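Local structure of soluble lytic murein transglycosylase (Pseudomonas aeruginosa, 5OHU) at residues L378-R382 / A594-W598; T481-E485 / D548-R552; S493-A498 / Y621-L625; Q585-D589 / R637-D641. The protein turns over cell-wall peptidoglycan as a lytic transglycosylase, working in both exolytic and endolytic modes. All coordinates share one frame; numbering follows the deposited sequence.

Contact 1. Residues L378-R382 / A594-W598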
loop_
_atom_site.group_PDB
_atom_site.type_symbol
_atom_site.label_atom_id
_atom_site.label_comp_id
_atom_site.label_asym_id
_atom_site.label_seq_id
_atom_site.Cartn_x
_atom_site.Cartn_y
_atom_site.Cartn_z
ATOM N N LEU A 378 11.655 19.421 9.805
ATOM C CA LEU A 378 10.932 20.690 9.803
ATOM C C LEU A 378 11.031 21.388 11.153
ATOM O O LEU A 378 11.277 22.593 11.214
ATOM C CB LEU A 378 9.465 20.473 9.437
ATOM C CG LEU A 378 9.062 20.124 8.006
ATOM C CD1 LEU A 378 7.644 20.596 7.804
ATOM C CD2 LEU A 378 9.997 20.739 6.942
ATOM N N ALA A 379 10.832 20.650 12.252
ATOM C CA ALA A 379 10.961 21.263 13.572
ATOM C C ALA A 379 12.356 21.839 13.777
ATOM O O ALA A 379 12.507 22.964 14.273
ATOM C CB ALA A 379 10.635 20.244 14.669
ATOM N N ALA A 380 13.397 21.078 13.421
ATOM C CA ALA A 380 14.755 21.592 13.588
ATOM C C ALA A 380 14.980 22.820 12.716
ATOM O O ALA A 380 15.597 23.799 13.153
ATOM C CB ALA A 380 15.777 20.510 13.265
ATOM N N ASP A 381 14.464 22.799 11.486
ATOM C CA ASP A 381 14.588 23.971 10.628
ATOM C C ASP A 381 13.899 25.189 11.235
ATOM O O ASP A 381 14.416 26.305 11.146
ATOM C CB ASP A 381 14.016 23.681 9.247
ATOM C CG ASP A 381 13.937 24.920 8.393
ATOM O OD1 ASP A 381 14.989 25.338 7.870
ATOM O OD2 ASP A 381 12.830 25.478 8.251
ATOM N N ARG A 382 12.728 25.001 11.845
ATOM C CA ARG A 382 12.051 26.142 12.449
ATOM C C ARG A 382 12.815 26.684 13.647
ATOM O O ARG A 382 12.761 27.881 13.917
ATOM C CB ARG A 382 10.617 25.783 12.852
ATOM C CG ARG A 382 9.758 25.370 11.683
ATOM C CD ARG A 382 9.284 26.621 10.952
ATOM N NE ARG A 382 8.575 26.278 9.711
ATOM C CZ ARG A 382 8.551 26.985 8.580
ATOM N NH1 ARG A 382 9.231 28.111 8.482
ATOM N NH2 ARG A 382 7.811 26.567 7.552
ATOM N N ALA A 594 3.421 28.819 1.723
ATOM C CA ALA A 594 4.614 28.241 2.316
ATOM C C ALA A 594 4.761 26.786 1.882
ATOM O O ALA A 594 3.776 26.075 1.689
ATOM C CB ALA A 594 4.561 28.340 3.846
ATOM N N PHE A 595 6.012 26.348 1.740
ATOM C CA PHE A 595 6.289 25.004 1.233
ATOM C C PHE A 595 5.724 23.904 2.143
ATOM O O PHE A 595 5.280 22.860 1.653
ATOM C CB PHE A 595 7.796 24.820 1.071
ATOM C CG PHE A 595 8.491 24.534 2.363
ATOM C CD1 PHE A 595 8.794 25.559 3.241
ATOM C CD2 PHE A 595 8.801 23.232 2.723
ATOM C CE1 PHE A 595 9.423 25.300 4.447
ATOM C CE2 PHE A 595 9.425 22.952 3.936
ATOM C CZ PHE A 595 9.741 23.987 4.802
ATOM N N ASP A 596 5.756 24.091 3.465
ATOM C CA ASP A 596 5.277 23.014 4.329
ATOM C C ASP A 596 3.749 22.902 4.297
ATOM O O ASP A 596 3.212 21.787 4.351
ATOM C CB ASP A 596 5.812 23.187 5.760
ATOM C CG ASP A 596 5.460 24.532 6.371
ATOM O OD1 ASP A 596 4.898 25.393 5.666
ATOM O OD2 ASP A 596 5.754 24.736 7.570
ATOM N N VAL A 597 3.037 24.027 4.165
ATOM C CA VAL A 597 1.595 23.967 3.954
ATOM C C VAL A 597 1.274 23.269 2.632
ATOM O O VAL A 597 0.377 22.418 2.557
ATOM C CB VAL A 597 0.977 25.379 4.005
ATOM C CG1 VAL A 597 -0.519 25.324 3.584
ATOM C CG2 VAL A 597 1.108 25.991 5.389
ATOM N N TRP A 598 1.982 23.637 1.564
ATOM C CA TRP A 598 1.701 23.031 0.262
ATOM C C TRP A 598 1.881 21.523 0.308
ATOM O O TRP A 598 1.028 20.776 -0.182
ATOM C CB TRP A 598 2.591 23.622 -0.831
ATOM C CG TRP A 598 2.161 23.116 -2.195
ATOM C CD1 TRP A 598 1.134 23.605 -2.965
ATOM C CD2 TRP A 598 2.715 22.008 -2.930
ATOM N NE1 TRP A 598 1.028 22.876 -4.134
ATOM C CE2 TRP A 598 1.994 21.901 -4.138
ATOM C CE3 TRP A 598 3.770 21.120 -2.696
ATOM C CZ2 TRP A 598 2.284 20.936 -5.095
ATOM C CZ3 TRP A 598 4.056 20.157 -3.652
ATOM C CH2 TRP A 598 3.309 20.071 -4.833
#

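Contact 2. Residues T481-E485 / D548-R552. With PO4 (phosphate ion), chain I.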
loop_
_atom_site.group_PDB
_atom_site.type_symbol
_atom_site.label_atom_id
_atom_site.label_comp_id
_atom_site.label_asym_id
_atom_site.label_seq_id
_atom_site.Cartn_x
_atom_site.Cartn_y
_atom_site.Cartn_z
ATOM N N THR A 481 28.576 7.186 -11.202
ATOM C CA THR A 481 27.654 7.606 -12.251
ATOM C C THR A 481 26.572 8.545 -11.716
ATOM O O THR A 481 26.185 9.498 -12.401
ATOM C CB THR A 481 27.011 6.383 -12.909
ATOM O OG1 THR A 481 28.041 5.508 -13.395
ATOM C CG2 THR A 481 26.117 6.815 -14.078
ATOM N N LEU A 482 26.061 8.299 -10.504
ATOM C CA LEU A 482 25.047 9.198 -9.952
ATOM C C LEU A 482 25.574 10.624 -9.814
ATOM O O LEU A 482 24.895 11.586 -10.200
ATOM C CB LEU A 482 24.548 8.674 -8.610
ATOM C CG LEU A 482 23.592 7.470 -8.613
ATOM C CD1 LEU A 482 23.099 7.176 -7.221
ATOM C CD2 LEU A 482 22.371 7.789 -9.442
ATOM N N VAL A 483 26.789 10.779 -9.277
ATOM C CA VAL A 483 27.366 12.103 -9.068
ATOM C C VAL A 483 27.687 12.767 -10.405
ATOM O O VAL A 483 27.409 13.956 -10.608
ATOM C CB VAL A 483 28.602 11.984 -8.151
ATOM C CG1 VAL A 483 29.341 13.319 -8.024
ATOM C CG2 VAL A 483 28.164 11.491 -6.753
ATOM N N ARG A 484 28.245 12.005 -11.349
ATOM C CA ARG A 484 28.580 12.551 -12.659
ATOM C C ARG A 484 27.339 13.053 -13.398
ATOM O O ARG A 484 27.319 14.180 -13.906
ATOM C CB ARG A 484 29.314 11.493 -13.486
ATOM C CG ARG A 484 29.556 11.924 -14.914
ATOM C CD ARG A 484 30.274 10.872 -15.704
ATOM N NE ARG A 484 31.405 10.362 -14.932
ATOM C CZ ARG A 484 31.600 9.086 -14.613
ATOM N NH1 ARG A 484 30.725 8.174 -15.011
ATOM N NH2 ARG A 484 32.677 8.747 -13.906
ATOM N N GLU A 485 26.291 12.236 -13.477
ATOM C CA GLU A 485 25.127 12.678 -14.236
ATOM C C GLU A 485 24.404 13.798 -13.523
ATOM O O GLU A 485 23.869 14.703 -14.174
ATOM C CB GLU A 485 24.184 11.515 -14.535
ATOM C CG GLU A 485 24.914 10.345 -15.200
ATOM C CD GLU A 485 25.289 10.645 -16.642
ATOM O OE1 GLU A 485 24.540 11.411 -17.303
ATOM O OE2 GLU A 485 26.359 10.140 -17.094
ATOM N N ASP A 548 23.769 2.139 -15.463
ATOM C CA ASP A 548 24.271 3.398 -16.002
ATOM C C ASP A 548 23.337 3.971 -17.064
ATOM O O ASP A 548 23.214 5.197 -17.183
ATOM C CB ASP A 548 25.676 3.215 -16.569
ATOM C CG ASP A 548 26.725 3.091 -15.486
ATOM O OD1 ASP A 548 26.376 3.245 -14.296
ATOM O OD2 ASP A 548 27.903 2.858 -15.828
ATOM N N VAL A 549 22.692 3.107 -17.859
ATOM C CA VAL A 549 21.718 3.593 -18.834
ATOM C C VAL A 549 20.511 4.188 -18.120
ATOM O O VAL A 549 19.984 5.235 -18.518
ATOM C CB VAL A 549 21.299 2.463 -19.794
ATOM C CG1 VAL A 549 20.183 2.939 -20.712
ATOM C CG2 VAL A 549 22.498 1.956 -20.607
ATOM N N ASN A 550 20.062 3.530 -17.052
ATOM C CA ASN A 550 18.936 4.033 -16.276
ATOM C C ASN A 550 19.247 5.399 -15.670
ATOM O O ASN A 550 18.439 6.335 -15.751
ATOM C CB ASN A 550 18.593 3.035 -15.176
ATOM C CG ASN A 550 17.206 3.232 -14.636
ATOM O OD1 ASN A 550 17.002 3.949 -13.648
ATOM N ND2 ASN A 550 16.232 2.573 -15.268
ATOM N N ILE A 551 20.417 5.523 -15.044
ATOM C CA ILE A 551 20.784 6.764 -14.371
ATOM C C ILE A 551 20.943 7.899 -15.373
ATOM O O ILE A 551 20.548 9.040 -15.106
ATOM C CB ILE A 551 22.067 6.549 -13.555
ATOM C CG1 ILE A 551 21.792 5.546 -12.437
ATOM C CG2 ILE A 551 22.586 7.892 -13.010
ATOM C CD1 ILE A 551 23.065 5.117 -11.694
ATOM N N ARG A 552 21.518 7.613 -16.542
ATOM C CA ARG A 552 21.730 8.667 -17.528
ATOM C C ARG A 552 20.405 9.219 -18.033
ATOM O O ARG A 552 20.220 10.440 -18.116
ATOM C CB ARG A 552 22.567 8.141 -18.689
ATOM C CG ARG A 552 24.035 7.982 -18.354
ATOM C CD ARG A 552 24.747 7.199 -19.425
ATOM N NE ARG A 552 24.919 7.982 -20.634
ATOM C CZ ARG A 552 25.305 7.471 -21.797
ATOM N NH1 ARG A 552 25.546 6.167 -21.900
ATOM N NH2 ARG A 552 25.444 8.263 -22.855
HETATM P P PO4 I . 28.711 2.003 -11.904
HETATM O O1 PO4 I . 29.454 1.867 -13.213
HETATM O O2 PO4 I . 29.311 1.056 -10.888
HETATM O O3 PO4 I . 27.266 1.628 -12.132
HETATM O O4 PO4 I . 28.810 3.425 -11.400
HETATM O O HOH W 1 22.004 12.452 -17.687
#

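Contact 3. Residues S493-A498 / Y621-L625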
loop_
_atom_site.group_PDB
_atom_site.type_symbol
_atom_site.label_atom_id
_atom_site.label_comp_id
_atom_site.label_asym_id
_atom_site.label_seq_id
_atom_site.Cartn_x
_atom_site.Cartn_y
_atom_site.Cartn_z
ATOM N N SER A 493 23.334 16.409 -6.307
ATOM C CA SER A 493 23.475 14.962 -6.465
ATOM C C SER A 493 22.785 14.193 -5.337
ATOM O O SER A 493 22.379 13.047 -5.541
ATOM C CB SER A 493 24.952 14.581 -6.577
ATOM O OG SER A 493 25.465 14.181 -5.330
ATOM N N SER A 494 22.612 14.802 -4.165
ATOM C CA SER A 494 21.832 14.158 -3.119
ATOM C C SER A 494 20.401 13.918 -3.573
ATOM O O SER A 494 19.778 12.933 -3.170
ATOM C CB SER A 494 21.838 15.000 -1.848
ATOM O OG SER A 494 21.263 16.261 -2.082
ATOM N N TRP A 495 19.875 14.793 -4.425
ATOM C CA TRP A 495 18.501 14.644 -4.881
ATOM C C TRP A 495 18.336 13.387 -5.726
ATOM O O TRP A 495 17.359 12.647 -5.565
ATOM C CB TRP A 495 18.082 15.888 -5.661
ATOM C CG TRP A 495 16.608 15.968 -5.939
ATOM C CD1 TRP A 495 15.576 15.555 -5.121
ATOM C CD2 TRP A 495 15.996 16.478 -7.130
ATOM N NE1 TRP A 495 14.362 15.796 -5.735
ATOM C CE2 TRP A 495 14.592 16.359 -6.967
ATOM C CE3 TRP A 495 16.497 17.030 -8.318
ATOM C CZ2 TRP A 495 13.688 16.769 -7.954
ATOM C CZ3 TRP A 495 15.597 17.446 -9.301
ATOM C CH2 TRP A 495 14.207 17.319 -9.106
ATOM N N ILE A 496 19.298 13.103 -6.607
ATOM C CA ILE A 496 19.149 11.943 -7.470
ATOM C C ILE A 496 19.335 10.639 -6.681
ATOM O O ILE A 496 18.645 9.646 -6.944
ATOM C CB ILE A 496 20.109 12.068 -8.666
ATOM C CG1 ILE A 496 19.755 11.073 -9.757
ATOM C CG2 ILE A 496 21.540 11.838 -8.252
ATOM C CD1 ILE A 496 20.587 11.270 -11.009
ATOM N N PHE A 497 20.249 10.609 -5.709
ATOM C CA PHE A 497 20.297 9.483 -4.782
ATOM C C PHE A 497 18.957 9.310 -4.071
ATOM O O PHE A 497 18.451 8.190 -3.945
ATOM C CB PHE A 497 21.398 9.688 -3.742
ATOM C CG PHE A 497 22.776 9.392 -4.235
ATOM C CD1 PHE A 497 23.451 10.302 -5.029
ATOM C CD2 PHE A 497 23.418 8.221 -3.867
ATOM C CE1 PHE A 497 24.727 10.040 -5.474
ATOM C CE2 PHE A 497 24.702 7.957 -4.303
ATOM C CZ PHE A 497 25.355 8.870 -5.108
ATOM N N ALA A 498 18.375 10.423 -3.596
ATOM C CA ALA A 498 17.083 10.377 -2.919
ATOM C C ALA A 498 15.984 9.828 -3.824
ATOM O O ALA A 498 15.192 8.980 -3.405
ATOM C CB ALA A 498 16.699 11.771 -2.417
ATOM N N TYR A 621 21.525 11.991 2.236
ATOM C CA TYR A 621 22.525 11.794 1.200
ATOM C C TYR A 621 23.465 12.985 1.118
ATOM O O TYR A 621 24.641 12.818 0.771
ATOM C CB TYR A 621 21.852 11.513 -0.139
ATOM C CG TYR A 621 21.467 10.061 -0.292
ATOM C CD1 TYR A 621 22.439 9.067 -0.278
ATOM C CD2 TYR A 621 20.128 9.679 -0.429
ATOM C CE1 TYR A 621 22.104 7.729 -0.406
ATOM C CE2 TYR A 621 19.776 8.343 -0.571
ATOM C CZ TYR A 621 20.774 7.367 -0.554
ATOM O OH TYR A 621 20.451 6.029 -0.695
ATOM N N GLY A 622 22.972 14.181 1.463
ATOM C CA GLY A 622 23.845 15.343 1.529
ATOM C C GLY A 622 24.997 15.146 2.494
ATOM O O GLY A 622 26.149 15.464 2.181
ATOM N N GLN A 623 24.708 14.597 3.679
ATOM C CA GLN A 623 25.780 14.296 4.624
ATOM C C GLN A 623 26.732 13.252 4.053
ATOM O O GLN A 623 27.953 13.442 4.065
ATOM C CB GLN A 623 25.203 13.827 5.960
ATOM C CG GLN A 623 26.054 14.221 7.169
ATOM C CD GLN A 623 26.040 15.727 7.428
ATOM O OE1 GLN A 623 25.066 16.414 7.120
ATOM N NE2 GLN A 623 27.128 16.245 7.993
ATOM N N LYS A 624 26.188 12.146 3.531
ATOM C CA LYS A 624 27.035 11.077 3.004
ATOM C C LYS A 624 27.864 11.552 1.824
ATOM O O LYS A 624 28.955 11.024 1.580
ATOM C CB LYS A 624 26.186 9.867 2.596
ATOM C CG LYS A 624 25.567 9.127 3.786
ATOM C CD LYS A 624 24.690 7.963 3.339
ATOM C CE LYS A 624 25.313 6.606 3.645
ATOM N NZ LYS A 624 25.538 6.421 5.120
ATOM N N LEU A 625 27.364 12.519 1.071
ATOM C CA LEU A 625 28.103 13.054 -0.061
ATOM C C LEU A 625 28.987 14.237 0.313
ATOM O O LEU A 625 29.659 14.779 -0.567
ATOM C CB LEU A 625 27.135 13.459 -1.179
ATOM C CG LEU A 625 26.552 12.240 -1.894
ATOM C CD1 LEU A 625 25.291 12.584 -2.683
ATOM C CD2 LEU A 625 27.644 11.589 -2.782
#

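Contact 4. Residues Q585-D589 / R637-D641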
loop_
_atom_site.group_PDB
_atom_site.type_symbol
_atom_site.label_atom_id
_atom_site.label_comp_id
_atom_site.label_asym_id
_atom_site.label_seq_id
_atom_site.Cartn_x
_atom_site.Cartn_y
_atom_site.Cartn_z
ATOM N N GLN A 585 -2.204 21.739 -11.241
ATOM C CA GLN A 585 -3.525 21.854 -10.626
ATOM C C GLN A 585 -3.419 22.165 -9.140
ATOM O O GLN A 585 -4.209 22.953 -8.608
ATOM C CB GLN A 585 -4.329 20.570 -10.825
ATOM C CG GLN A 585 -4.690 20.267 -12.263
ATOM C CD GLN A 585 -5.763 19.203 -12.372
ATOM O OE1 GLN A 585 -5.575 18.066 -11.937
ATOM N NE2 GLN A 585 -6.900 19.570 -12.955
ATOM N N TRP A 586 -2.458 21.546 -8.447
ATOM C CA TRP A 586 -2.288 21.803 -7.023
ATOM C C TRP A 586 -1.669 23.167 -6.735
ATOM O O TRP A 586 -1.558 23.549 -5.568
ATOM C CB TRP A 586 -1.441 20.702 -6.401
ATOM C CG TRP A 586 -2.030 19.338 -6.571
ATOM C CD1 TRP A 586 -3.335 19.034 -6.812
ATOM C CD2 TRP A 586 -1.332 18.089 -6.515
ATOM N NE1 TRP A 586 -3.497 17.672 -6.896
ATOM C CE2 TRP A 586 -2.284 17.068 -6.722
ATOM C CE3 TRP A 586 0.002 17.734 -6.305
ATOM C CZ2 TRP A 586 -1.939 15.713 -6.745
ATOM C CZ3 TRP A 586 0.342 16.386 -6.317
ATOM C CH2 TRP A 586 -0.623 15.395 -6.533
ATOM N N LEU A 587 -1.285 23.910 -7.761
ATOM C CA LEU A 587 -0.751 25.249 -7.598
ATOM C C LEU A 587 -1.740 26.351 -7.970
ATOM O O LEU A 587 -1.411 27.531 -7.797
ATOM C CB LEU A 587 0.515 25.396 -8.445
ATOM C CG LEU A 587 1.715 24.588 -7.955
ATOM C CD1 LEU A 587 2.829 24.625 -8.978
ATOM C CD2 LEU A 587 2.185 25.165 -6.632
ATOM N N LYS A 588 -2.925 26.005 -8.484
ATOM C CA LYS A 588 -3.863 27.010 -8.979
ATOM C C LYS A 588 -4.244 27.982 -7.873
ATOM O O LYS A 588 -4.607 27.572 -6.767
ATOM C CB LYS A 588 -5.134 26.358 -9.541
ATOM C CG LYS A 588 -4.944 25.384 -10.699
ATOM C CD LYS A 588 -6.250 25.207 -11.490
ATOM C CE LYS A 588 -6.471 23.769 -11.977
ATOM N NZ LYS A 588 -7.240 22.954 -10.973
ATOM N N ASP A 589 -4.167 29.275 -8.182
ATOM C CA ASP A 589 -4.642 30.346 -7.310
ATOM C C ASP A 589 -3.894 30.399 -5.987
ATOM O O ASP A 589 -4.421 30.905 -4.998
ATOM C CB ASP A 589 -6.151 30.234 -7.055
ATOM C CG ASP A 589 -6.977 30.704 -8.237
ATOM O OD1 ASP A 589 -6.441 30.737 -9.364
ATOM O OD2 ASP A 589 -8.165 31.037 -8.043
ATOM N N ARG A 637 11.247 27.876 -0.311
ATOM C CA ARG A 637 10.408 28.016 0.877
ATOM C C ARG A 637 9.033 28.618 0.570
ATOM O O ARG A 637 8.090 28.395 1.335
ATOM C CB ARG A 637 11.150 28.841 1.929
ATOM C CG ARG A 637 12.545 28.296 2.200
ATOM C CD ARG A 637 13.243 28.959 3.372
ATOM N NE ARG A 637 12.585 28.616 4.615
ATOM C CZ ARG A 637 13.037 27.722 5.494
ATOM N NH1 ARG A 637 14.172 27.079 5.278
ATOM N NH2 ARG A 637 12.342 27.478 6.593
ATOM N N TYR A 638 8.906 29.399 -0.509
ATOM C CA TYR A 638 7.626 29.922 -0.975
ATOM C C TYR A 638 7.534 29.746 -2.480
ATOM O O TYR A 638 8.549 29.783 -3.182
ATOM C CB TYR A 638 7.427 31.421 -0.708
ATOM C CG TYR A 638 7.300 31.829 0.721
ATOM C CD1 TYR A 638 6.104 31.673 1.389
ATOM C CD2 TYR A 638 8.373 32.405 1.401
ATOM C CE1 TYR A 638 5.979 32.044 2.713
ATOM C CE2 TYR A 638 8.251 32.784 2.714
ATOM C CZ TYR A 638 7.037 32.606 3.363
ATOM O OH TYR A 638 6.883 32.973 4.680
ATOM N N PHE A 639 6.307 29.585 -2.967
ATOM C CA PHE A 639 6.057 29.548 -4.401
ATOM C C PHE A 639 4.587 29.840 -4.676
ATOM O O PHE A 639 3.715 29.606 -3.829
ATOM C CB PHE A 639 6.476 28.211 -5.032
ATOM C CG PHE A 639 6.195 26.998 -4.187
ATOM C CD1 PHE A 639 4.965 26.368 -4.239
ATOM C CD2 PHE A 639 7.185 26.457 -3.380
ATOM C CE1 PHE A 639 4.719 25.241 -3.493
ATOM C CE2 PHE A 639 6.944 25.331 -2.632
ATOM C CZ PHE A 639 5.707 24.721 -2.688
ATOM N N ASP A 640 4.338 30.379 -5.869
ATOM C CA ASP A 640 3.069 30.953 -6.297
ATOM C C ASP A 640 2.560 30.205 -7.524
ATOM O O ASP A 640 3.207 29.291 -8.037
ATOM C CB ASP A 640 3.217 32.445 -6.631
ATOM C CG ASP A 640 3.432 33.320 -5.405
ATOM O OD1 ASP A 640 4.111 32.891 -4.450
ATOM O OD2 ASP A 640 2.928 34.463 -5.408
ATOM N N ASP A 641 1.402 30.637 -8.013
ATOM C CA ASP A 641 0.802 30.078 -9.218
ATOM C C ASP A 641 1.353 30.766 -10.458
ATOM O O ASP A 641 1.364 31.995 -10.535
ATOM C CB ASP A 641 -0.719 30.222 -9.169
ATOM C CG ASP A 641 -1.404 29.534 -10.325
ATOM O OD1 ASP A 641 -0.798 28.608 -10.906
ATOM O OD2 ASP A 641 -2.548 29.916 -10.650
#

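Contact 1. Residues L378-R382 / A594-W598
Leu378 reaches past the rim of the Phe595 ring, its CD2 lying near the ring plane 3.8 Å from CE2, while its other methyl turns to the next residue: Leu378 CD1 packs at 3.8 Å on Asp596 CB. The same ring has a second neighbour from helix 374-383, since Arg382 NH2 comes obliquely to within 3.7 Å of Phe595 CE1. Over the centre of one ring face lies Asp596 CB, so the aromatic side chain is flanked by the next residue of its own helix and by the partner helix.

The polar half of the contact is a salt bridge with a hydrogen bond in it, Arg382 NH2 to Asp596 OD2, 2.8 Å long and 155° at the hydrogen. Arg382 gets there by a bend at chi2 (-80°), which swings the guanidinium toward the aspartate. The oxygen lies near the guanidinium plane, but the arginine meets it from above the carboxylate plane, the two groups being turned 52° apart. Asp596 OD2 also has a hydrogen bond with Tyr345 OH, and that hydroxyl is bonded to Arg382 NE as well, so tyrosine, arginine and aspartate form a closed polar triangle. This probably keeps the buried carboxylate ionised.

Apolar packing and a buried salt bridge thus join helix 374-383 to helix 595-600 of the transglycosylase domain. Helix 341-354 supplies Tyr345 and sets Trp346 against Asp596; helix 360-368 backs Ala379. Asp381 forms a salt bridge with Arg637, and Ala594, the N-cap of helix 595-600, belongs to strand 593-594, which pairs antiparallel with strand 638-639.

Contact 2. Residues T481-E485 / D548-R552
Thr481 OG1 stands between two acceptors, 3.0 Å from Asp548 OD1 and also 3.0 Å from phosphate O4, and its one proton has both within reach. The hydroxyl is brought there by a chi1 of -56°, which leaves CG2 facing Ile551. Asp548 OD1 itself lies 2.8 Å from phosphate O3. The phosphate, probably taken up from the crystallisation liquor, is also hydrogen-bonded to His478 ND1.

At the other end, Glu485 and Arg552 do not form a salt bridge: Glu485 OE2 and Arg552 NE remain 4.4 Å apart, and the carboxylate lies instead against the aliphatic part of the arginine, with Glu485 CD on Arg552 CG. A water completes the link. It donates to Glu485 OE1 at 2.8 Å and to the backbone Arg552 O at 2.7 Å, satisfying both acceptors at once.

Between these polar ends Ile551 fills the interface, its CD1 3.6 Å from Leu482 CD2, with the two side chains crossing at about a right angle. The segments belong to a near-parallel pair of helices, 479-488 and 547-564, within the lysozyme-like transglycosylase domain; locally their axes are 28° and 9.8 Å apart. Helix 493-504 continues the packing through Phe497, which touches Leu482, while the loop residues Leu519 and His478 cover Ile551; Asn550 ties helix 547-564 to loop residues through Met520 N, Leu544 O and Thr517 O.

Contact 3. Residues S493-A498 / Y621-L625
Phe497 and Tyr621 meet in a helix-helix packing that joins helix 493-504 of the lysozyme-like transglycosylase domain to helix 605-624. No hydrogen bond crosses between the segments; the contact is made of CH-pi and apolar interactions.

The first CH-pi contact is centred: Phe497 CB sits over the face of the Tyr621 ring, 3.5 Å from its centroid and only 12° off the normal. Beyond CB, the two rings meet obliquely, with centroids 5.2 Å apart and planes at 42°. In the second, Leu625 CD1 makes an off-centre, oblique CH-pi contact with the Phe497 ring, 4.2 Å from its centroid. Tyr621 and Leu625, one turn apart, therefore both grip the phenylalanine.

The backbones come close where Ser494 faces Gly622. Ser494 CB rests 3.6 Å from Gly622 N, and the CA atoms of Ser494 and Tyr621 are 5.0 Å apart. Tyr621 is further fixed at its polar end by a hydrogen bond from OH to Pro475 O, and Phe474 meets its ring edge-to-face.

At the start of helix 493-504, the hydroxyl oxygen Ser493 OG and the methyl Leu625 CD1 make a short, non-bonded contact of 3.1 Å.

Contact 4. Residues Q585-D589 / R637-D641
A chi1 of -174° extends the Asp641 carboxylate away from its own backbone N and carries it to the turn after helix 580-586, where it meets Asp589, a residue in left-handed backbone conformation (phi 63°). A nearly straight hydrogen bond runs from Asp589 N to Asp641 OD2, 3.0 Å long with 167° at the hydrogen, although Asp641, the last residue modelled, is exposed and poorly ordered, which leaves these values less certain. The donor comes from above the carboxylate plane.

Asp641 also passes close to the carbonyl oxygen of Leu587. That oxygen accepts a hydrogen bond from Thr590 OG1, so it is not dependent on the segment 637-641.

Leu587 makes the apolar part of the contact. Its CD2 meets the Phe639 ring obliquely, 3.9 Å from CD1, and the two side chains, both buried, cross at about a right angle. Phe639 lies on strand 638-639, which pairs antiparallel with strand 593-594, and the segment beyond it packs the chain end onto the turn. Both Leu587 and Phe639 also touch Leu571 of helix 569-578, and Trp598 packs on Leu587 while meeting Phe639 edge-to-face. Asp640 points away and is taken up by a salt bridge to Arg591 and a hydrogen bond to His592 N.

The carboxylates of Asp589 and Asp641 lie side by side, with Asp589 OD1 and Asp641 OD2 4.2 Å apart, and their like charges probably weaken the hold. A single hydrogen bond offset by such repulsion is consistent with a mobile chain end, the chain further back being held by the Phe639 packing and by the polar bonds of Asp640.

How the contacts relate
The four contacts form two touching pairs. Contacts 2 and 3, with centres about 13 Å apart, share packing between the consecutive helices 479-488 and 493-504; contacts 1 and 4, about 16 Å apart, meet around helix 595-600 and the two-stranded sheet 593-594/638-639. The centre of contact 2 is about 31 Å from those of contacts 1 and 4. Along the chain, contact 2 is nested inside the loop closed by contact 1, and it closes before contact 4 opens; contact 3 crosses all the others. The C-terminal chain thus returns over both regions, helix 605-624 to contact 3 and strand 638-639 to contact 4, while contact 1 joins helix 374-383 to the transglycosylase domain.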